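Local coordinates for [Ribosomal protein bS18]-alanine N-acetyltransferase (PDB 5ISV) that probably acetylates the N-terminal alanine of ribosomal protein bS18, taking the acetyl group from acetyl-CoA, at residues M1-S6 with Q44-G49; G37-N42 with I56-L61. All coordinates share one frame; numbering follows the deposited sequence.

Interaction 1 (M1-S6 with Q44-G49); sequences MNTISS and QLTQNG
M1 opens the pairing with both of its backbone polar groups engaged by one residue. Its N donates to N48 OD1 at 2.9 Å, coming from above the carbonyl plane rather than along a lone pair, while its O receives the N48 backbone N-H almost along the C=O axis. N48, in the left-handed region just beyond the end of strand 44-47, turns its side chain towards the M1 terminus. At N2 the side chains lie side by side: Q47, with CG anti to its backbone N, extends alongside and its NE2 meets a lone pair of N2 OD1 at 2.9 Å, the two amide planes only 30° apart. T3 and T46 form a hydrogen-bonded pair, T3 N to T46 O and T46 N to T3 O both measuring 2.8 Å. I4 stands on the same face as N2; its side chain crosses that of L45 obliquely, CG1 meeting L45 CD1 at 3.9 Å, and both side chains rest on helix 80-94. S5 repeats the two-way backbone pairing with Q44, and its OG lies 2.7 Å from a water that donates to T3 O and is hydrogen-bonded to T46 OG1 as well, tying together the face that carries T3, S5 and T46. The last link is made by Q44, whose CG takes the crowded position between N and carbonyl carbon (chi1 59°). With the chain extended beyond CG, NE2 reaches S6 O at 3.0 Å, on a bond straight at the hydrogen (170°). The alternation of hydrogen-bonded and non-hydrogen-bonded pairs, with the CA-H of N2, I4, L45 and Q47 pointing at opposing carbonyls, is that of an antiparallel ladder, here joining strand 2-6, one of the two outermost, to strand 43-47 at the N-terminal edge of the GNAT sheet.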
ATOM      1  N   MET A   1      18.875 -10.202  -6.029  1.00 40.06           N
ATOM      2  CA  MET A   1      18.683  -8.886  -6.742  1.00 39.82           C
ATOM      3  C   MET A   1      17.190  -8.548  -6.753  1.00 33.69           C
ATOM      4  O   MET A   1      16.391  -9.365  -7.196  1.00 36.21           O
ATOM      5  CB  MET A   1      19.189  -8.975  -8.193  1.00 46.34           C
ATOM      6  CG  MET A   1      20.047  -7.810  -8.666  1.00 54.61           C
ATOM      7  SD  MET A   1      19.115  -6.303  -8.992  1.00 63.29           S
ATOM      8  CE  MET A   1      19.911  -5.803 -10.521  1.00 56.86           C
ATOM      9  N   ASN A   2      16.848  -7.346  -6.280  1.00 30.66           N
ATOM     10  CA  ASN A   2      15.484  -6.818  -6.296  1.00 28.47           C
ATOM     11  C   ASN A   2      15.403  -5.592  -7.213  1.00 26.02           C
ATOM     12  O   ASN A   2      16.326  -4.753  -7.237  1.00 28.97           O
ATOM     13  CB  ASN A   2      15.029  -6.417  -4.886  1.00 30.20           C
ATOM     14  CG  ASN A   2      15.084  -7.566  -3.860  1.00 30.87           C
ATOM     15  OD1 ASN A   2      14.607  -8.675  -4.103  1.00 32.17           O
ATOM     16  ND2 ASN A   2      15.631  -7.278  -2.678  1.00 37.21           N
ATOM     17  N   THR A   3      14.277  -5.468  -7.926  1.00 23.61           N
ATOM     18  CA  THR A   3      14.014  -4.351  -8.813  1.00 24.45           C
ATOM     19  C   THR A   3      12.587  -3.882  -8.568  1.00 23.11           C
ATOM     20  O   THR A   3      11.699  -4.708  -8.532  1.00 24.11           O
ATOM     21  CB  THR A   3      14.119  -4.807 -10.259  1.00 27.09           C
ATOM     22  OG1 THR A   3      15.483  -5.220 -10.504  1.00 32.18           O
ATOM     23  CG2 THR A   3      13.719  -3.683 -11.191  1.00 29.38           C
ATOM     24  N   ILE A   4      12.403  -2.568  -8.477  1.00 22.52           N
ATOM     25  CA  ILE A   4      11.034  -1.976  -8.289  1.00 22.03           C
ATOM     26  C   ILE A   4      10.684  -1.270  -9.588  1.00 24.62           C
ATOM     27  O   ILE A   4      11.503  -0.526 -10.140  1.00 28.41           O
ATOM     28  CB  ILE A   4      10.943  -1.029  -7.072  1.00 23.15           C
ATOM     29  CG1 ILE A   4      11.242  -1.792  -5.773  1.00 23.30           C
ATOM     30  CG2 ILE A   4       9.531  -0.403  -7.005  1.00 24.53           C
ATOM     31  CD1 ILE A   4      11.370  -0.942  -4.515  1.00 23.69           C
ATOM     32  N   SER A   5       9.473  -1.524 -10.088  1.00 22.87           N
ATOM     33  CA  SER A   5       9.034  -0.889 -11.318  1.00 24.73           C
ATOM     34  C   SER A   5       7.517  -0.711 -11.284  1.00 25.07           C
ATOM     35  O   SER A   5       6.854  -1.242 -10.406  1.00 23.76           O
ATOM     36  CB  SER A   5       9.413  -1.725 -12.551  1.00 26.25           C
ATOM     37  OG  SER A   5       8.856  -3.042 -12.496  1.00 28.77           O
ATOM     38  N   SER A   6       6.993  -0.004 -12.278  0.50 24.88           N
ATOM     39  CA  SER A   6       5.545   0.120 -12.444  0.50 24.96           C
ATOM     40  C   SER A   6       4.885  -1.259 -12.601  0.50 23.80           C
ATOM     41  O   SER A   6       5.431  -2.155 -13.255  0.50 25.96           O
ATOM     42  CB  SER A   6       5.213   1.020 -13.634  0.50 28.05           C
ATOM     43  OG  SER A   6       3.823   1.055 -13.850  0.50 31.77           O
ATOM     44  N   GLN A  44       5.494  -2.824  -8.420  1.00 18.90           N
ATOM     45  CA  GLN A  44       5.826  -4.225  -8.154  1.00 20.05           C
ATOM     46  C   GLN A  44       7.308  -4.292  -7.796  1.00 20.28           C
ATOM     47  O   GLN A  44       8.073  -3.399  -8.177  1.00 20.86           O
ATOM     48  CB  GLN A  44       5.568  -5.069  -9.397  1.00 22.96           C
ATOM     49  CG  GLN A  44       6.384  -4.627 -10.627  1.00 26.69           C
ATOM     50  CD  GLN A  44       6.312  -5.590 -11.787  1.00 30.49           C
ATOM     51  OE1 GLN A  44       6.444  -6.789 -11.603  1.00 33.19           O
ATOM     52  NE2 GLN A  44       6.082  -5.072 -12.983  1.00 32.68           N
ATOM     53  N   LEU A  45       7.623  -5.270  -6.962  1.00 18.44           N
ATOM     54  CA  LEU A  45       9.046  -5.564  -6.646  1.00 18.75           C
ATOM     55  C   LEU A  45       9.300  -6.973  -7.133  1.00 19.44           C
ATOM     56  O   LEU A  45       8.574  -7.913  -6.829  1.00 20.37           O
ATOM     57  CB  LEU A  45       9.272  -5.452  -5.142  1.00 18.34           C
ATOM     58  CG  LEU A  45      10.725  -5.607  -4.687  1.00 19.85           C
ATOM     59  CD1 LEU A  45      11.008  -4.846  -3.416  1.00 20.71           C
ATOM     60  CD2 LEU A  45      11.135  -7.074  -4.514  1.00 21.77           C
ATOM     61  N   THR A  46      10.359  -7.130  -7.930  1.00 20.21           N
ATOM     62  CA  THR A  46      10.721  -8.428  -8.487  1.00 21.62           C
ATOM     63  C   THR A  46      12.070  -8.814  -7.845  1.00 22.53           C
ATOM     64  O   THR A  46      12.944  -7.969  -7.661  1.00 25.38           O
ATOM     65  CB  THR A  46      10.844  -8.349 -10.001  1.00 25.88           C
ATOM     66  OG1 THR A  46      11.842  -7.395 -10.339  1.00 36.45           O
ATOM     67  CG2 THR A  46       9.595  -8.026 -10.711  1.00 26.51           C
ATOM     68  N   GLN A  47      12.166 -10.068  -7.435  1.00 19.76           N
ATOM     69  CA  GLN A  47      13.426 -10.623  -6.912  1.00 19.93           C
ATOM     70  C   GLN A  47      13.813 -11.749  -7.850  1.00 21.14           C
ATOM     71  O   GLN A  47      13.076 -12.720  -8.065  1.00 21.89           O
ATOM     72  CB  GLN A  47      13.260 -11.181  -5.509  1.00 22.17           C
ATOM     73  CG  GLN A  47      14.584 -11.732  -4.998  1.00 24.86           C
ATOM     74  CD  GLN A  47      14.507 -12.166  -3.564  1.00 27.62           C
ATOM     75  OE1 GLN A  47      14.525 -13.370  -3.268  1.00 31.98           O
ATOM     76  NE2 GLN A  47      14.469 -11.217  -2.664  1.00 30.04           N
ATOM     77  N   ASN A  48      15.042 -11.659  -8.375  1.00 23.15           N
ATOM     78  CA  ASN A  48      15.622 -12.670  -9.270  1.00 25.10           C
ATOM     79  C   ASN A  48      14.634 -13.164 -10.314  1.00 24.77           C
ATOM     80  O   ASN A  48      14.425 -14.374 -10.523  1.00 26.96           O
ATOM     81  CB  ASN A  48      16.207 -13.760  -8.408  1.00 27.04           C
ATOM     82  CG  ASN A  48      17.336 -13.228  -7.509  1.00 28.09           C
ATOM     83  OD1 ASN A  48      18.042 -12.251  -7.847  1.00 33.06           O
ATOM     84  ND2 ASN A  48      17.501 -13.855  -6.365  1.00 33.04           N
ATOM     85  N   GLY A  49      14.001 -12.167 -10.957  1.00 24.80           N
ATOM     86  CA  GLY A  49      13.156 -12.390 -12.104  1.00 27.01           C
ATOM     87  C   GLY A  49      11.714 -12.714 -11.826  1.00 29.08           C
ATOM     88  O   GLY A  49      10.899 -12.780 -12.787  1.00 36.24           O
TER
HETATM   89  O   HOH W   1      10.226  -4.792 -11.009  1.00 34.70           O

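Interaction 2 (G37-N42 with I56-L61); sequences GERYLN and ITQVVL
N42 has its CG anti to the carbonyl carbon (chi1 -67°), which brings OD1 to the backbone of strand 56-60, and Y40 takes a like torsion (chi1 -75°) that lays its ring beside Q58. In this GNAT fold, a type I turn from G37 to Y40 leads the loop after helix 29-34 back along the strand, where a single beta bridge joins Y40 to Q58. Two backbone bonds flank that bridge: V59 N gives to R39 O at 2.8 Å, and L41 N to T57 O at 2.9 Å, nearly along the C=O axis. Q58, its chain extended beyond CG, sets that carbon over one face of the Y40 ring, 4.1 Å from the centroid, in a CH-pi contact displaced toward the rim. R39 CD touches the same Q58 CG from another side, roughly at right angles to the direction of the ring. Beyond the ring, Y40 OH is hydrogen-bonded to N35 OD1, and N42 ND2 to N35 O, so N35 holds the polar ends of both side chains. A water donates to L41 O and also pairs with T57 OG1. Where the backbone pairing stops, a side chain replaces a main-chain carbonyl: T57 N donates to N42 OD1 at 3.0 Å.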
ATOM      1  N   GLY A  37      -5.306   2.225 -13.792  1.00 27.57           N
ATOM      2  CA  GLY A  37      -5.558   3.317 -14.753  1.00 29.96           C
ATOM      3  C   GLY A  37      -4.957   4.643 -14.343  1.00 29.41           C
ATOM      4  O   GLY A  37      -4.084   4.670 -13.501  1.00 26.82           O
ATOM      5  N   GLU A  38      -5.471   5.750 -14.886  1.00 31.03           N
ATOM      6  CA  GLU A  38      -4.772   7.028 -14.783  1.00 32.60           C
ATOM      7  C   GLU A  38      -4.657   7.602 -13.352  1.00 31.12           C
ATOM      8  O   GLU A  38      -3.722   8.327 -13.094  1.00 33.76           O
ATOM      9  CB  GLU A  38      -5.277   8.060 -15.808  1.00 38.44           C
ATOM     10  CG  GLU A  38      -6.478   8.898 -15.440  1.00 42.53           C
ATOM     11  CD  GLU A  38      -6.843   9.875 -16.559  1.00 47.28           C
ATOM     12  OE1 GLU A  38      -5.933  10.426 -17.232  1.00 47.73           O
ATOM     13  OE2 GLU A  38      -8.051  10.108 -16.768  1.00 54.13           O
ATOM     14  N   ARG A  39      -5.560   7.262 -12.427  1.00 26.38           N
ATOM     15  CA  ARG A  39      -5.388   7.722 -11.031  1.00 28.30           C
ATOM     16  C   ARG A  39      -4.466   6.832 -10.201  1.00 24.75           C
ATOM     17  O   ARG A  39      -4.006   7.219  -9.124  1.00 28.28           O
ATOM     18  CB  ARG A  39      -6.689   7.922 -10.287  1.00 34.34           C
ATOM     19  CG  ARG A  39      -7.669   6.781 -10.219  1.00 37.00           C
ATOM     20  CD  ARG A  39      -8.954   7.209  -9.515  1.00 46.43           C
ATOM     21  NE  ARG A  39      -9.504   8.466 -10.049  1.00 46.98           N
ATOM     22  CZ  ARG A  39     -10.491   8.577 -10.944  1.00 48.83           C
ATOM     23  NH1 ARG A  39     -11.083   7.514 -11.477  1.00 46.09           N
ATOM     24  NH2 ARG A  39     -10.887   9.778 -11.331  1.00 53.33           N
ATOM     25  N   TYR A  40      -4.131   5.656 -10.714  1.00 21.19           N
ATOM     26  CA  TYR A  40      -3.296   4.726  -9.972  1.00 20.34           C
ATOM     27  C   TYR A  40      -1.806   4.983 -10.152  1.00 19.83           C
ATOM     28  O   TYR A  40      -1.369   5.396 -11.190  1.00 23.50           O
ATOM     29  CB  TYR A  40      -3.689   3.293 -10.300  1.00 20.42           C
ATOM     30  CG  TYR A  40      -4.979   2.957  -9.600  1.00 18.85           C
ATOM     31  CD1 TYR A  40      -6.207   3.349 -10.143  1.00 20.21           C
ATOM     32  CD2 TYR A  40      -4.988   2.293  -8.385  1.00 18.86           C
ATOM     33  CE1 TYR A  40      -7.379   3.047  -9.491  1.00 20.79           C
ATOM     34  CE2 TYR A  40      -6.171   1.988  -7.705  1.00 18.15           C
ATOM     35  CZ  TYR A  40      -7.376   2.390  -8.267  1.00 20.61           C
ATOM     36  OH  TYR A  40      -8.566   2.168  -7.581  1.00 25.24           O
ATOM     37  N   LEU A  41      -1.081   4.691  -9.085  1.00 18.91           N
ATOM     38  CA  LEU A  41       0.398   4.655  -9.086  1.00 18.84           C
ATOM     39  C   LEU A  41       0.787   3.348  -8.448  1.00 18.39           C
ATOM     40  O   LEU A  41       1.141   3.309  -7.273  1.00 19.78           O
ATOM     41  CB  LEU A  41       0.950   5.867  -8.315  1.00 20.48           C
ATOM     42  CG  LEU A  41       2.458   6.145  -8.440  1.00 22.32           C
ATOM     43  CD1 LEU A  41       2.817   6.523  -9.858  1.00 26.53           C
ATOM     44  CD2 LEU A  41       2.907   7.236  -7.484  1.00 22.25           C
ATOM     45  N   ASN A  42       0.716   2.282  -9.261  1.00 17.99           N
ATOM     46  CA  ASN A  42       0.901   0.924  -8.769  1.00 17.79           C
ATOM     47  C   ASN A  42       2.345   0.470  -9.051  1.00 18.21           C
ATOM     48  O   ASN A  42       2.885   0.746 -10.106  1.00 20.84           O
ATOM     49  CB  ASN A  42      -0.064  -0.012  -9.519  1.00 17.65           C
ATOM     50  CG  ASN A  42      -1.522   0.287  -9.173  1.00 17.52           C
ATOM     51  OD1 ASN A  42      -1.783   0.924  -8.161  1.00 18.02           O
ATOM     52  ND2 ASN A  42      -2.456  -0.182  -9.973  1.00 19.10           N
ATOM     53  N   ILE A  56      -0.790  -1.351  -4.548  1.00 15.31           N
ATOM     54  CA  ILE A  56      -1.840  -0.711  -5.386  1.00 16.22           C
ATOM     55  C   ILE A  56      -2.261   0.568  -4.647  1.00 15.44           C
ATOM     56  O   ILE A  56      -2.777   0.492  -3.520  1.00 16.66           O
ATOM     57  CB  ILE A  56      -3.026  -1.649  -5.517  1.00 16.53           C
ATOM     58  CG1 ILE A  56      -2.711  -3.043  -5.979  1.00 19.66           C
ATOM     59  CG2 ILE A  56      -4.135  -1.024  -6.393  1.00 16.95           C
ATOM     60  CD1 ILE A  56      -2.087  -3.106  -7.329  1.00 20.50           C
ATOM     61  N   THR A  57      -2.081   1.707  -5.316  1.00 15.47           N
ATOM     62  CA  THR A  57      -2.328   3.006  -4.679  1.00 16.55           C
ATOM     63  C   THR A  57      -3.079   3.905  -5.632  1.00 16.69           C
ATOM     64  O   THR A  57      -2.690   4.047  -6.780  1.00 17.83           O
ATOM     65  CB  THR A  57      -1.001   3.697  -4.296  1.00 17.18           C
ATOM     66  OG1 THR A  57      -0.261   2.849  -3.417  1.00 18.62           O
ATOM     67  CG2 THR A  57      -1.203   5.057  -3.592  1.00 17.93           C
ATOM     68  N   GLN A  58      -4.199   4.526  -5.139  1.00 16.54           N
ATOM     69  CA  GLN A  58      -4.926   5.480  -5.944  1.00 18.26           C
ATOM     70  C   GLN A  58      -4.474   6.854  -5.480  1.00 18.77           C
ATOM     71  O   GLN A  58      -4.385   7.080  -4.267  1.00 22.87           O
ATOM     72  CB  GLN A  58      -6.455   5.296  -5.658  1.00 21.17           C
ATOM     73  CG  GLN A  58      -7.406   5.893  -6.651  1.00 25.10           C
ATOM     74  CD  GLN A  58      -8.830   5.766  -6.100  1.00 28.02           C
ATOM     75  OE1 GLN A  58      -9.531   4.784  -6.336  1.00 31.51           O
ATOM     76  NE2 GLN A  58      -9.128   6.622  -5.190  1.00 34.43           N
ATOM     77  N   VAL A  59      -4.203   7.760  -6.408  1.00 18.29           N
ATOM     78  CA  VAL A  59      -3.871   9.144  -6.100  1.00 21.13           C
ATOM     79  C   VAL A  59      -4.975  10.040  -6.657  1.00 22.49           C
ATOM     80  O   VAL A  59      -5.203  10.051  -7.864  1.00 24.81           O
ATOM     81  CB  VAL A  59      -2.510   9.567  -6.714  1.00 22.38           C
ATOM     82  CG1 VAL A  59      -2.168  10.993  -6.306  1.00 25.76           C
ATOM     83  CG2 VAL A  59      -1.388   8.618  -6.274  1.00 22.18           C
ATOM     84  N   VAL A  60      -5.660  10.738  -5.751  1.00 22.80           N
ATOM     85  CA  VAL A  60      -6.760  11.663  -6.098  1.00 23.92           C
ATOM     86  C   VAL A  60      -6.341  13.051  -5.634  1.00 24.17           C
ATOM     87  O   VAL A  60      -6.135  13.275  -4.435  1.00 24.90           O
ATOM     88  CB  VAL A  60      -8.059  11.227  -5.396  1.00 24.73           C
ATOM     89  CG1 VAL A  60      -9.148  12.166  -5.795  1.00 29.21           C
ATOM     90  CG2 VAL A  60      -8.457   9.806  -5.761  1.00 26.09           C
ATOM     91  N   LEU A  61      -6.147  13.964  -6.579  1.00 25.86           N
ATOM     92  CA  LEU A  61      -5.527  15.278  -6.294  1.00 26.43           C
ATOM     93  C   LEU A  61      -4.160  15.085  -5.574  1.00 25.07           C
ATOM     94  O   LEU A  61      -3.331  14.349  -6.071  1.00 26.96           O
ATOM     95  CB  LEU A  61      -6.515  16.192  -5.527  1.00 28.20           C
ATOM     96  CG  LEU A  61      -7.881  16.320  -6.199  1.00 29.55           C
ATOM     97  CD1 LEU A  61      -8.787  17.162  -5.318  1.00 30.64           C
ATOM     98  CD2 LEU A  61      -7.749  16.978  -7.566  1.00 31.13           C
TER
HETATM   99  O   HOH W   2       1.633   1.714  -5.105  1.00 20.86           O

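Overall arrangement
Both contacts build on the same mixed sheet, through the neighbouring strands 43-47 and 50-60, yet they use it differently. Interaction 1 is a surface contact, its centre about 16 Å from the chain centre, a regular ladder between two strands. Interaction 2, partly buried and with its centre about 11 Å from the chain centre, sets an irregular loop against a strand, so two backbone bonds round a single bridge are supplemented by an asparagine side chain and a tyrosine ring. Helix 80-94 receives side chains from both: N2, I4 and L45 in the first, L41, T57 and V59 in the second. Their centres are about 20 Å apart, and they meet where S6 packs against N42.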